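Local coordinates for selenium-binding protein (Sulfolobus tokodaii, PDB 2ECE) that is of unknown function but adopts a beta-propeller fold and, as a member of the selenium-binding protein family, may bind selenium, at residues S106-I111 with S138-V143; G365-R370 with Q408-G413; P383-I388 with Y396-L401. All coordinates share one frame; numbering follows the deposited sequence.

Contact 1 (S106-I111 with S138-V143)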
loop_
_atom_site.group_PDB
_atom_site.type_symbol
_atom_site.label_atom_id
_atom_site.label_comp_id
_atom_site.label_asym_id
_atom_site.label_seq_id
_atom_site.Cartn_x
_atom_site.Cartn_y
_atom_site.Cartn_z
ATOM N N SER A 106 6.081 15.686 2.676
ATOM C CA SER A 106 6.630 15.683 1.324
ATOM C C SER A 106 8.148 15.488 1.377
ATOM O O SER A 106 8.837 15.600 0.368
ATOM C CB SER A 106 6.313 16.992 0.595
ATOM O OG SER A 106 4.921 17.148 0.406
ATOM N N ARG A 107 8.663 15.199 2.564
ATOM C CA ARG A 107 10.092 14.972 2.736
ATOM C C ARG A 107 10.408 13.547 2.284
ATOM O O ARG A 107 9.535 12.679 2.318
ATOM C CB ARG A 107 10.465 15.159 4.214
ATOM C CG ARG A 107 11.908 14.821 4.573
ATOM C CD ARG A 107 12.237 15.227 6.018
ATOM N NE ARG A 107 12.119 16.673 6.237
ATOM C CZ ARG A 107 11.137 17.261 6.916
ATOM N NH1 ARG A 107 10.165 16.537 7.456
ATOM N NH2 ARG A 107 11.136 18.581 7.071
ATOM N N ILE A 108 11.636 13.306 1.833
ATOM C CA ILE A 108 12.030 11.956 1.416
ATOM C C ILE A 108 13.315 11.551 2.127
ATOM O O ILE A 108 14.326 12.263 2.065
ATOM C CB ILE A 108 12.299 11.845 -0.099
ATOM C CG1 ILE A 108 11.061 12.253 -0.898
ATOM C CG2 ILE A 108 12.667 10.388 -0.459
ATOM C CD1 ILE A 108 11.304 12.297 -2.399
ATOM N N TYR A 109 13.274 10.419 2.819
ATOM C CA TYR A 109 14.464 9.923 3.492
ATOM C C TYR A 109 15.031 8.784 2.651
ATOM O O TYR A 109 14.276 8.002 2.057
ATOM C CB TYR A 109 14.124 9.386 4.885
ATOM C CG TYR A 109 13.515 10.405 5.819
ATOM C CD1 TYR A 109 12.133 10.509 5.966
ATOM C CD2 TYR A 109 14.325 11.246 6.578
ATOM C CE1 TYR A 109 11.572 11.421 6.853
ATOM C CE2 TYR A 109 13.775 12.165 7.465
ATOM C CZ TYR A 109 12.400 12.248 7.602
ATOM O OH TYR A 109 11.858 13.149 8.494
ATOM N N ILE A 110 16.355 8.703 2.594
ATOM C CA ILE A 110 17.038 7.637 1.872
ATOM C C ILE A 110 17.729 6.889 3.006
ATOM O O ILE A 110 18.657 7.417 3.631
ATOM C CB ILE A 110 18.101 8.189 0.898
ATOM C CG1 ILE A 110 17.484 9.262 -0.009
ATOM C CG2 ILE A 110 18.663 7.053 0.054
ATOM C CD1 ILE A 110 16.323 8.771 -0.858
ATOM N N ILE A 111 17.266 5.673 3.279
ATOM C CA ILE A 111 17.801 4.874 4.375
ATOM C C ILE A 111 18.572 3.646 3.893
ATOM O O ILE A 111 18.013 2.744 3.269
ATOM C CB ILE A 111 16.650 4.465 5.329
ATOM C CG1 ILE A 111 15.934 5.728 5.815
ATOM C CG2 ILE A 111 17.190 3.677 6.521
ATOM C CD1 ILE A 111 14.690 5.473 6.634
ATOM N N SER A 138 3.129 17.647 -3.802
ATOM C CA SER A 138 3.260 17.547 -2.349
ATOM C C SER A 138 2.427 16.371 -1.839
ATOM O O SER A 138 1.518 15.903 -2.537
ATOM C CB SER A 138 2.819 18.854 -1.668
ATOM O OG SER A 138 1.420 19.060 -1.768
ATOM N N ARG A 139 2.740 15.910 -0.626
ATOM C CA ARG A 139 2.059 14.782 0.021
ATOM C C ARG A 139 2.346 13.500 -0.759
ATOM O O ARG A 139 1.509 13.012 -1.527
ATOM C CB ARG A 139 0.549 15.032 0.113
ATOM C CG ARG A 139 0.125 15.996 1.235
ATOM C CD ARG A 139 0.398 17.467 0.900
ATOM N NE ARG A 139 -0.233 18.356 1.878
ATOM C CZ ARG A 139 -0.435 19.665 1.701
ATOM N NH1 ARG A 139 -0.061 20.268 0.579
ATOM N NH2 ARG A 139 -1.029 20.372 2.650
ATOM N N LEU A 140 3.543 12.964 -0.539
ATOM C CA LEU A 140 4.026 11.773 -1.233
ATOM C C LEU A 140 3.497 10.470 -0.659
ATOM O O LEU A 140 3.534 10.238 0.556
ATOM C CB LEU A 140 5.553 11.779 -1.238
ATOM C CG LEU A 140 6.196 12.627 -2.344
ATOM C CD1 LEU A 140 5.554 14.006 -2.429
ATOM C CD2 LEU A 140 7.689 12.726 -2.070
ATOM N N HIS A 141 3.019 9.612 -1.558
ATOM C CA HIS A 141 2.409 8.346 -1.174
ATOM C C HIS A 141 3.180 7.077 -1.577
ATOM O O HIS A 141 4.044 6.603 -0.842
ATOM C CB HIS A 141 0.989 8.307 -1.760
ATOM C CG HIS A 141 0.158 7.159 -1.279
ATOM N ND1 HIS A 141 -0.551 7.192 -0.095
ATOM C CD2 HIS A 141 -0.077 5.942 -1.824
ATOM C CE1 HIS A 141 -1.187 6.046 0.068
ATOM N NE2 HIS A 141 -0.916 5.269 -0.967
ATOM N N THR A 142 2.871 6.549 -2.755
ATOM C CA THR A 142 3.484 5.312 -3.241
ATOM C C THR A 142 4.889 5.439 -3.834
ATOM O O THR A 142 5.177 6.382 -4.567
ATOM C CB THR A 142 2.588 4.650 -4.314
ATOM O OG1 THR A 142 1.273 4.440 -3.774
ATOM C CG2 THR A 142 3.190 3.291 -4.774
ATOM N N VAL A 143 5.752 4.474 -3.511
ATOM C CA VAL A 143 7.108 4.431 -4.050
ATOM C C VAL A 143 7.301 3.111 -4.789
ATOM O O VAL A 143 7.015 2.046 -4.238
ATOM C CB VAL A 143 8.186 4.481 -2.949
ATOM C CG1 VAL A 143 9.575 4.387 -3.589
ATOM C CG2 VAL A 143 8.053 5.755 -2.147
#
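S106 OG accepts the backbone N-H of R139. The S106 OG to R139 N distance is 2.7 Å and the bond is nearly straight, at 168° about the hydrogen. The hydroxyl lies anti to its own carbonyl carbon (chi1 -64°), which sends it across to the other segment. There it sits tight against the backbone, with S106 OG 3.2 Å from S138 CA. The second contact is apolar. The I108 side chain lies roughly perpendicular to that of L140, and L140 CD2 lies 3.6 Å from I108 CG1 and 3.7 Å from I108 CD1. L140 CD2 also approaches S106 O, a buried carbonyl oxygen without a polar partner in the model.

The next layer holds these groups in place. The chain turns a corner at R139, right where S106 grips its N-H. The R139 guanidinium folds back so that NH1 donates in its own plane to S138 OG, at 3.0 Å. R139 NE forms a salt bridge with E214, and S138 OG has a further bond to N157 O. I152 of strand 150-154 touches both I108 and L140. V131 of helix 128-135 packs on I108, and K132 on both serines. The contact thus joins the start of strand 108-112 in one four-stranded antiparallel sheet to the first strand, 140-145, of the next, an interface between successive blades of a beta-propeller.

Contact 2 (G365-R370 with Q408-G413); sequences GGIFHR and QFYPEG
G366 O is gripped by two N-H groups, both from R370. The backbone bond, R370 N to G366 O, is 2.9 Å. The second comes from R370 NH1, 2.8 Å from G366 O, but it is weak, bent to 116° at the hydrogen. The R370 chain turns back at chi2 (73°) to make it. One face of the guanidinium lies over I367 CA.

The Y410 ring enters beside this loop. Its hydroxyl bonds to W340 O, and its ring meets W340 edge-to-face. Y410 CE1 is 3.6 Å from I367 CG1, the two side chains crossing obliquely. R370 NH1 lies at the ring edge, in plane, 4.0 Å from Y410 CE1. The guanidinium and ring planes are 64° apart.

In the propeller, 365-370 belongs to the connection from strand 357-363, the last of one sheet, to strand 386-388, the first of the next. It meets the end of helix 403-409, which follows strand 394-398 and precedes strand 417-423 in the chain. In place of Y410, an alanine would remove the ring and hydroxyl, and would probably loosen the packing on I367 and W340 and lose the bond to W340 O.

I367 CD1 reaches on to F409 O, at 3.5 Å, and to the edge of the F409 ring, 4.2 Å from CD2. Y410 to G413 form a type I turn, with G413 N 3.2 Å from Y410 O.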
loop_
_atom_site.group_PDB
_atom_site.type_symbol
_atom_site.label_atom_id
_atom_site.label_comp_id
_atom_site.label_asym_id
_atom_site.label_seq_id
_atom_site.Cartn_x
_atom_site.Cartn_y
_atom_site.Cartn_z
ATOM N N GLY A 365 -9.811 -7.147 15.406
ATOM C CA GLY A 365 -10.341 -5.834 15.746
ATOM C C GLY A 365 -11.623 -5.518 14.993
ATOM O O GLY A 365 -12.521 -6.354 14.913
ATOM N N GLY A 366 -11.716 -4.307 14.447
ATOM C CA GLY A 366 -12.892 -3.923 13.686
ATOM C C GLY A 366 -14.025 -3.324 14.499
ATOM O O GLY A 366 -14.247 -3.695 15.655
ATOM N N ILE A 367 -14.743 -2.384 13.897
ATOM C CA ILE A 367 -15.869 -1.759 14.577
ATOM C C ILE A 367 -16.967 -2.812 14.737
ATOM O O ILE A 367 -17.720 -2.798 15.712
ATOM C CB ILE A 367 -16.417 -0.567 13.768
ATOM C CG1 ILE A 367 -15.352 0.525 13.659
ATOM C CG2 ILE A 367 -17.671 -0.022 14.429
ATOM C CD1 ILE A 367 -15.682 1.605 12.648
ATOM N N PHE A 368 -17.045 -3.737 13.780
ATOM C CA PHE A 368 -18.057 -4.783 13.827
ATOM C C PHE A 368 -17.684 -5.963 14.721
ATOM O O PHE A 368 -18.421 -6.287 15.648
ATOM C CB PHE A 368 -18.368 -5.301 12.420
ATOM C CG PHE A 368 -19.511 -6.281 12.377
ATOM C CD1 PHE A 368 -20.820 -5.857 12.611
ATOM C CD2 PHE A 368 -19.278 -7.632 12.129
ATOM C CE1 PHE A 368 -21.879 -6.765 12.598
ATOM C CE2 PHE A 368 -20.332 -8.551 12.114
ATOM C CZ PHE A 368 -21.634 -8.116 12.349
ATOM N N HIS A 369 -16.543 -6.596 14.452
ATOM C CA HIS A 369 -16.104 -7.759 15.231
ATOM C C HIS A 369 -15.476 -7.462 16.595
ATOM O O HIS A 369 -15.643 -8.244 17.530
ATOM C CB HIS A 369 -15.092 -8.597 14.439
ATOM C CG HIS A 369 -15.641 -9.214 13.190
ATOM N ND1 HIS A 369 -16.736 -10.050 13.187
ATOM C CD2 HIS A 369 -15.206 -9.158 11.908
ATOM C CE1 HIS A 369 -16.952 -10.484 11.958
ATOM N NE2 HIS A 369 -16.038 -9.957 11.163
ATOM N N ARG A 370 -14.746 -6.353 16.710
ATOM C CA ARG A 370 -14.073 -6.029 17.969
ATOM C C ARG A 370 -13.315 -7.272 18.441
ATOM O O ARG A 370 -13.203 -7.541 19.638
ATOM C CB ARG A 370 -15.089 -5.612 19.037
ATOM C CG ARG A 370 -15.078 -4.126 19.355
ATOM C CD ARG A 370 -15.702 -3.309 18.236
ATOM N NE ARG A 370 -15.440 -1.871 18.358
ATOM C CZ ARG A 370 -14.276 -1.292 18.068
ATOM N NH1 ARG A 370 -13.257 -2.028 17.638
ATOM N NH2 ARG A 370 -14.133 0.025 18.194
ATOM N N GLN A 408 -11.258 9.214 13.477
ATOM C CA GLN A 408 -12.693 9.319 13.229
ATOM C C GLN A 408 -13.393 7.977 13.376
ATOM O O GLN A 408 -14.467 7.890 13.975
ATOM C CB GLN A 408 -12.964 9.846 11.826
ATOM C CG GLN A 408 -12.563 11.277 11.600
ATOM C CD GLN A 408 -12.809 11.695 10.172
ATOM O OE1 GLN A 408 -12.120 11.243 9.256
ATOM N NE2 GLN A 408 -13.806 12.547 9.965
ATOM N N PHE A 409 -12.789 6.933 12.817
ATOM C CA PHE A 409 -13.378 5.603 12.884
ATOM C C PHE A 409 -13.028 4.811 14.140
ATOM O O PHE A 409 -13.749 3.887 14.513
ATOM C CB PHE A 409 -13.017 4.800 11.631
ATOM C CG PHE A 409 -13.700 5.298 10.383
ATOM C CD1 PHE A 409 -13.133 6.316 9.615
ATOM C CD2 PHE A 409 -14.936 4.777 10.004
ATOM C CE1 PHE A 409 -13.791 6.807 8.484
ATOM C CE2 PHE A 409 -15.603 5.259 8.876
ATOM C CZ PHE A 409 -15.029 6.278 8.112
ATOM N N TYR A 410 -11.919 5.168 14.779
ATOM C CA TYR A 410 -11.481 4.514 16.013
ATOM C C TYR A 410 -11.049 5.660 16.923
ATOM O O TYR A 410 -9.867 5.820 17.233
ATOM C CB TYR A 410 -10.316 3.555 15.728
ATOM C CG TYR A 410 -10.738 2.359 14.897
ATOM C CD1 TYR A 410 -11.422 1.287 15.475
ATOM C CD2 TYR A 410 -10.541 2.342 13.517
ATOM C CE1 TYR A 410 -11.908 0.239 14.698
ATOM C CE2 TYR A 410 -11.023 1.298 12.730
ATOM C CZ TYR A 410 -11.709 0.254 13.326
ATOM O OH TYR A 410 -12.228 -0.753 12.544
ATOM N N PRO A 411 -12.023 6.475 17.365
ATOM C CA PRO A 411 -11.811 7.635 18.235
ATOM C C PRO A 411 -11.204 7.354 19.602
ATOM O O PRO A 411 -10.640 8.252 20.220
ATOM C CB PRO A 411 -13.207 8.243 18.328
ATOM C CG PRO A 411 -14.076 7.037 18.308
ATOM C CD PRO A 411 -13.467 6.232 17.179
ATOM N N GLU A 412 -11.309 6.119 20.077
ATOM C CA GLU A 412 -10.748 5.786 21.379
ATOM C C GLU A 412 -9.222 5.794 21.360
ATOM O O GLU A 412 -8.583 5.769 22.410
ATOM C CB GLU A 412 -11.273 4.428 21.846
ATOM C CG GLU A 412 -12.788 4.397 22.022
ATOM C CD GLU A 412 -13.284 3.095 22.621
ATOM O OE1 GLU A 412 -12.694 2.648 23.630
ATOM O OE2 GLU A 412 -14.266 2.525 22.094
ATOM N N GLY A 413 -8.639 5.831 20.166
ATOM C CA GLY A 413 -7.191 5.863 20.053
ATOM C C GLY A 413 -6.564 4.617 19.453
ATOM O O GLY A 413 -6.339 3.625 20.150
#

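Contact 3 (P383-I388 with Y396-L401)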
loop_
_atom_site.group_PDB
_atom_site.type_symbol
_atom_site.label_atom_id
_atom_site.label_comp_id
_atom_site.label_asym_id
_atom_site.label_seq_id
_atom_site.Cartn_x
_atom_site.Cartn_y
_atom_site.Cartn_z
ATOM N N PRO A 383 -7.639 -4.566 10.438
ATOM C CA PRO A 383 -6.624 -4.816 9.407
ATOM C C PRO A 383 -6.652 -3.697 8.368
ATOM O O PRO A 383 -7.719 -3.207 8.001
ATOM C CB PRO A 383 -7.061 -6.143 8.805
ATOM C CG PRO A 383 -7.760 -6.827 9.945
ATOM C CD PRO A 383 -8.573 -5.704 10.537
ATOM N N GLN A 384 -5.476 -3.200 8.009
ATOM C CA GLN A 384 -5.381 -2.175 6.982
ATOM C C GLN A 384 -4.367 -2.638 5.927
ATOM O O GLN A 384 -4.719 -3.340 4.978
ATOM C CB GLN A 384 -4.978 -0.854 7.632
ATOM C CG GLN A 384 -5.415 0.394 6.895
ATOM C CD GLN A 384 -4.746 0.539 5.539
ATOM O OE1 GLN A 384 -5.196 -0.032 4.545
ATOM N NE2 GLN A 384 -3.655 1.298 5.498
ATOM N N MET A 385 -3.103 -2.279 6.115
ATOM C CA MET A 385 -2.077 -2.688 5.166
ATOM C C MET A 385 -1.749 -4.162 5.339
ATOM O O MET A 385 -1.760 -4.689 6.451
ATOM C CB MET A 385 -0.792 -1.870 5.328
ATOM C CG MET A 385 -0.850 -0.481 4.721
ATOM S SD MET A 385 -1.562 -0.435 3.067
ATOM C CE MET A 385 -0.249 -1.185 2.079
ATOM N N LEU A 386 -1.464 -4.819 4.219
ATOM C CA LEU A 386 -1.117 -6.234 4.209
ATOM C C LEU A 386 0.152 -6.415 3.396
ATOM O O LEU A 386 0.468 -5.594 2.529
ATOM C CB LEU A 386 -2.212 -7.060 3.518
ATOM C CG LEU A 386 -3.670 -6.974 3.963
ATOM C CD1 LEU A 386 -4.562 -7.691 2.953
ATOM C CD2 LEU A 386 -3.810 -7.600 5.342
ATOM N N GLU A 387 0.888 -7.480 3.679
ATOM C CA GLU A 387 2.062 -7.790 2.878
ATOM C C GLU A 387 2.258 -9.295 2.921
ATOM O O GLU A 387 2.072 -9.920 3.963
ATOM C CB GLU A 387 3.307 -7.065 3.364
ATOM C CG GLU A 387 4.378 -7.071 2.281
ATOM C CD GLU A 387 3.782 -6.806 0.907
ATOM O OE1 GLU A 387 3.528 -5.627 0.582
ATOM O OE2 GLU A 387 3.540 -7.786 0.156
ATOM N N ILE A 388 2.615 -9.873 1.781
ATOM C CA ILE A 388 2.774 -11.318 1.677
ATOM C C ILE A 388 4.200 -11.742 1.371
ATOM O O ILE A 388 4.876 -11.131 0.541
ATOM C CB ILE A 388 1.888 -11.880 0.549
ATOM C CG1 ILE A 388 0.511 -11.217 0.578
ATOM C CG2 ILE A 388 1.760 -13.390 0.695
ATOM C CD1 ILE A 388 -0.265 -11.352 -0.740
ATOM N N TYR A 396 1.526 -10.474 6.608
ATOM C CA TYR A 396 1.740 -9.567 7.723
ATOM C C TYR A 396 0.648 -8.505 7.663
ATOM O O TYR A 396 0.274 -8.051 6.583
ATOM C CB TYR A 396 3.134 -8.960 7.623
ATOM C CG TYR A 396 4.228 -10.004 7.743
ATOM C CD1 TYR A 396 4.679 -10.426 8.993
ATOM C CD2 TYR A 396 4.778 -10.609 6.607
ATOM C CE1 TYR A 396 5.650 -11.422 9.111
ATOM C CE2 TYR A 396 5.752 -11.609 6.717
ATOM C CZ TYR A 396 6.182 -12.008 7.970
ATOM O OH TYR A 396 7.161 -12.972 8.087
ATOM N N VAL A 397 0.138 -8.114 8.826
ATOM C CA VAL A 397 -0.959 -7.156 8.895
ATOM C C VAL A 397 -0.742 -6.030 9.906
ATOM O O VAL A 397 -0.361 -6.294 11.049
ATOM C CB VAL A 397 -2.265 -7.882 9.297
ATOM C CG1 VAL A 397 -3.458 -6.961 9.106
ATOM C CG2 VAL A 397 -2.420 -9.178 8.494
ATOM N N THR A 398 -0.966 -4.783 9.486
ATOM C CA THR A 398 -0.863 -3.634 10.395
ATOM C C THR A 398 -2.247 -2.963 10.415
ATOM O O THR A 398 -3.119 -3.339 9.628
ATOM C CB THR A 398 0.243 -2.636 9.990
ATOM O OG1 THR A 398 0.007 -2.154 8.660
ATOM C CG2 THR A 398 1.612 -3.313 10.089
ATOM N N ASN A 399 -2.447 -1.954 11.257
ATOM C CA ASN A 399 -3.801 -1.405 11.418
ATOM C C ASN A 399 -4.142 0.069 11.249
ATOM O O ASN A 399 -5.294 0.452 11.476
ATOM C CB ASN A 399 -4.309 -1.843 12.791
ATOM C CG ASN A 399 -3.459 -1.286 13.920
ATOM O OD1 ASN A 399 -2.238 -1.142 13.780
ATOM N ND2 ASN A 399 -4.094 -0.973 15.046
ATOM N N SER A 400 -3.180 0.900 10.872
ATOM C CA SER A 400 -3.454 2.318 10.708
ATOM C C SER A 400 -3.669 2.703 9.245
ATOM O O SER A 400 -2.997 2.187 8.359
ATOM C CB SER A 400 -2.306 3.133 11.299
ATOM O OG SER A 400 -2.490 4.509 11.033
ATOM N N LEU A 401 -4.604 3.623 9.006
ATOM C CA LEU A 401 -4.914 4.082 7.656
ATOM C C LEU A 401 -4.328 5.471 7.403
ATOM O O LEU A 401 -3.555 5.677 6.468
ATOM C CB LEU A 401 -6.437 4.126 7.441
ATOM C CG LEU A 401 -6.935 4.654 6.085
ATOM C CD1 LEU A 401 -6.455 3.735 4.968
ATOM C CD2 LEU A 401 -8.458 4.744 6.082
HETATM O O HOH W 1 -1.835 -0.199 7.800
#
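Backbone hydrogen bonds pair strands 386-388 and 394-398, the first two of a four-stranded antiparallel propeller sheet. E387 and Y396 form a hydrogen-bonded pair, with E387 N to Y396 O at 3.0 Å and Y396 N to E387 O at 2.8 Å. L386 and V397 form the adjoining non-hydrogen-bonded pair. T398 N donates to M385 O at 3.1 Å, and T398 O accepts from Q384 N at 2.9 Å.

Among side chains, Q384 CG is anti to the backbone N (chi1 -154°), and the chain bends at chi2. This brings Q384 NE2 to S400 O at 3.1 Å, from above the carbonyl plane. Q384 OE1 bonds to T324, which helps fix the amide's rotation. A water accepts from M385 N and donates to T398 OG1 and S400 O; T398 OG1 is also hydrogen-bonded to H445 O.

In apolar contact, L386 and V397 run alongside each other on one face, with L386 CD2 to V397 CG2 at 3.8 Å. P383 CB also meets V397 CG1. The L401 side chain runs roughly perpendicular to Q384, its CD1 against Q384 CD.

Past the last backbone bond, the Q384 amide and the water link the segments and satisfy buried S400 O.

How the contacts relate
From the N terminus, contact 1 comes first. It closes a loop of 26 residues that holds strand 121-126 and helix 128-135, and it ties one propeller sheet to the next. It is complete before the other two begin. Contact 2 opens with 365-370, after strand 357-363. Contact 3 then opens and closes within that span, joining the first two strands of the following sheet, 386-388 and 394-398. Helix 403-409 follows, and 408-413 closes contact 2, tying the connection between two sheets to the helix end. No contacts cross. Centre to centre, contacts 2 and 3 lie about 15 Å apart, and contact 1 lies about 19 Å from contact 3 and about 28 Å from contact 2.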